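Local coordinates for antifreeze protein (Marinomonas primoryensis, PDB 5JUH) that forms the C-terminal, calcium-binding RTX region of a giant bacterial adhesin that holds its Antarctic bacterium to ice and diatoms, at residues Asp95-Asn100 against Thr112-Ala117. Residues are numbered along the deposited sequence; the frame is centred on the assembly and turned at random.
Sequences DIFILN and TDFNAA. With CA (calcium ion), chain H; CA (calcium ion), chain G.
In the core of the calcium-loaded beta-roll, the ring of Phe97 meets Phe114 and Asp113, beside two calcium ions that share the carboxylate of Asp95. Phe97 CD2 lies 3.9 Å from Phe114 CD1, coming in at the edge of the Phe114 ring and in its plane. With CG anti to the backbone N (chi1 -176°), the end of the Phe114 side chain comes close to Phe97, although its first bond does not point there. The Asp113 carboxylate reaches the far end of the Phe97 ring, where OD1 is 3.8 Å from CZ; the carboxylate and ring planes stand 82° apart. Its other oxygen, OD2, accepts a hydrogen bond from the backbone N of Leu91, which fixes one end of the carboxylate.

This layout is that of the RTX beta-roll, in which short parallel strands of two sheets wind around an apolar interior and the turns between them bind calcium. Strand 96-98 lies between strands 76-78 and 120-122 in one sheet, while residues 112-117 lie in the loop that leads from strand 110-111 of the other sheet to strand 120-122. Leu77, Leu88 and Leu121 also pack on Phe97. Asp95, two residues before Phe97, bridges the metals. Its OD1 (2.4 Å) and, at longer range, OD2 both bind the calcium ion of chain H. OD2 also binds the calcium ion of chain G, at 2.3 Å. Water 1, a ligand of the chain G ion, lies at the edge of the Phe97 ring and is placed to donate to Asp113 O (3.1 Å), a water-mediated link between loop and metal. Further along, Asn115 OD1 accepts from Ala117 N in an Asx turn, the donor standing 43° out of the carbonyl plane.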
loop_
_atom_site.group_PDB
_atom_site.type_symbol
_atom_site.label_atom_id
_atom_site.label_comp_id
_atom_site.label_asym_id
_atom_site.label_seq_id
_atom_site.Cartn_x
_atom_site.Cartn_y
_atom_site.Cartn_z
ATOM N N ASP A 95 -9.184 3.642 -5.089
ATOM C CA ASP A 95 -8.069 3.746 -6.034
ATOM C C ASP A 95 -6.989 2.808 -5.609
ATOM O O ASP A 95 -6.666 2.675 -4.415
ATOM C CB ASP A 95 -7.585 5.214 -6.048
ATOM C CG ASP A 95 -8.688 6.154 -6.428
ATOM O OD1 ASP A 95 -9.254 5.996 -7.518
ATOM O OD2 ASP A 95 -9.067 6.974 -5.608
ATOM N N ILE A 96 -6.316 2.234 -6.611
ATOM C CA ILE A 96 -5.137 1.396 -6.340
ATOM C C ILE A 96 -3.903 2.267 -6.665
ATOM O O ILE A 96 -3.783 2.818 -7.753
ATOM C CB ILE A 96 -5.108 0.148 -7.242
ATOM C CG1 ILE A 96 -6.289 -0.740 -6.911
ATOM C CG2 ILE A 96 -3.768 -0.562 -7.142
ATOM C CD1 ILE A 96 -6.563 -1.814 -7.926
ATOM N N PHE A 97 -3.020 2.362 -5.706
ATOM C CA PHE A 97 -1.744 2.996 -5.916
ATOM C C PHE A 97 -0.694 1.939 -6.063
ATOM O O PHE A 97 -0.458 1.143 -5.162
ATOM C CB PHE A 97 -1.363 3.946 -4.716
ATOM C CG PHE A 97 -2.418 5.007 -4.471
ATOM C CD1 PHE A 97 -2.337 6.235 -5.071
ATOM C CD2 PHE A 97 -3.485 4.818 -3.574
ATOM C CE1 PHE A 97 -3.277 7.224 -4.865
ATOM C CE2 PHE A 97 -4.438 5.789 -3.372
ATOM C CZ PHE A 97 -4.308 6.989 -3.967
ATOM N N ILE A 98 -0.114 1.870 -7.268
ATOM C CA ILE A 98 0.991 0.925 -7.495
ATOM C C ILE A 98 2.306 1.513 -7.143
ATOM O O ILE A 98 2.592 2.610 -7.597
ATOM C CB ILE A 98 0.996 0.467 -9.006
ATOM C CG1 ILE A 98 -0.353 -0.142 -9.419
ATOM C CG2 ILE A 98 2.113 -0.537 -9.223
ATOM C CD1 ILE A 98 -0.446 -0.477 -10.920
ATOM N N LEU A 99 3.068 0.865 -6.296
ATOM C CA LEU A 99 4.304 1.439 -5.806
ATOM C C LEU A 99 5.494 0.577 -6.283
ATOM O O LEU A 99 5.477 -0.616 -6.270
ATOM C CB LEU A 99 4.302 1.473 -4.246
ATOM C CG LEU A 99 3.231 2.495 -3.786
ATOM C CD1 LEU A 99 3.196 2.365 -2.277
ATOM C CD2 LEU A 99 3.625 3.912 -4.096
ATOM N N ASN A 100 6.526 1.281 -6.630
ATOM C CA ASN A 100 7.828 0.750 -7.036
ATOM C C ASN A 100 8.746 0.667 -5.864
ATOM O O ASN A 100 8.817 1.559 -4.999
ATOM C CB ASN A 100 8.385 1.596 -8.203
ATOM C CG ASN A 100 8.609 3.028 -7.838
ATOM O OD1 ASN A 100 9.790 3.599 -8.043
ATOM N ND2 ASN A 100 7.573 3.661 -7.329
ATOM N N THR A 112 -1.059 11.392 -1.496
ATOM C CA THR A 112 -1.580 12.522 -0.718
ATOM C C THR A 112 -2.846 12.179 0.082
ATOM O O THR A 112 -2.949 12.771 1.183
ATOM C CB THR A 112 -1.893 13.733 -1.522
ATOM O OG1 THR A 112 -2.993 13.480 -2.360
ATOM C CG2 THR A 112 -0.720 14.227 -2.405
ATOM N N ASP A 113 -3.647 11.183 -0.348
ATOM C CA ASP A 113 -4.982 11.084 0.171
ATOM C C ASP A 113 -5.377 9.603 0.302
ATOM O O ASP A 113 -6.530 9.229 -0.080
ATOM C CB ASP A 113 -5.974 11.822 -0.750
ATOM C CG ASP A 113 -6.114 11.098 -2.146
ATOM O OD1 ASP A 113 -5.118 10.439 -2.634
ATOM O OD2 ASP A 113 -7.223 11.262 -2.718
ATOM N N PHE A 114 -4.494 8.765 0.877
ATOM C CA PHE A 114 -4.849 7.354 0.966
ATOM C C PHE A 114 -5.988 7.224 2.000
ATOM O O PHE A 114 -5.762 7.530 3.163
ATOM C CB PHE A 114 -3.653 6.538 1.419
ATOM C CG PHE A 114 -3.904 5.040 1.445
ATOM C CD1 PHE A 114 -3.898 4.375 0.258
ATOM C CD2 PHE A 114 -4.172 4.339 2.605
ATOM C CE1 PHE A 114 -4.137 3.061 0.193
ATOM C CE2 PHE A 114 -4.403 2.936 2.592
ATOM C CZ PHE A 114 -4.403 2.351 1.368
ATOM N N ASN A 115 -7.073 6.604 1.578
ATOM C CA ASN A 115 -8.216 6.337 2.456
ATOM C C ASN A 115 -8.263 4.839 2.617
ATOM O O ASN A 115 -8.710 4.111 1.728
ATOM C CB ASN A 115 -9.478 6.892 1.842
ATOM C CG ASN A 115 -10.696 6.631 2.668
ATOM O OD1 ASN A 115 -10.666 5.915 3.667
ATOM N ND2 ASN A 115 -11.819 7.126 2.231
ATOM N N ALA A 116 -7.996 4.355 3.826
ATOM C CA ALA A 116 -7.836 2.923 4.070
ATOM C C ALA A 116 -9.188 2.178 3.898
ATOM O O ALA A 116 -9.170 0.928 3.755
ATOM C CB ALA A 116 -7.265 2.580 5.456
ATOM N N ALA A 117 -10.320 2.866 4.077
ATOM C CA ALA A 117 -11.604 2.198 3.876
ATOM C C ALA A 117 -11.975 2.004 2.415
ATOM O O ALA A 117 -12.901 1.225 2.131
ATOM C CB ALA A 117 -12.696 3.081 4.444
HETATM CA CA CA H . -10.433 8.011 -7.862
HETATM CA CA CA G . -9.785 7.336 -3.463
HETATM O O HOH W 1 -7.734 8.356 -2.813
HETATM O O HOH W 2 -10.879 7.886 -1.425
#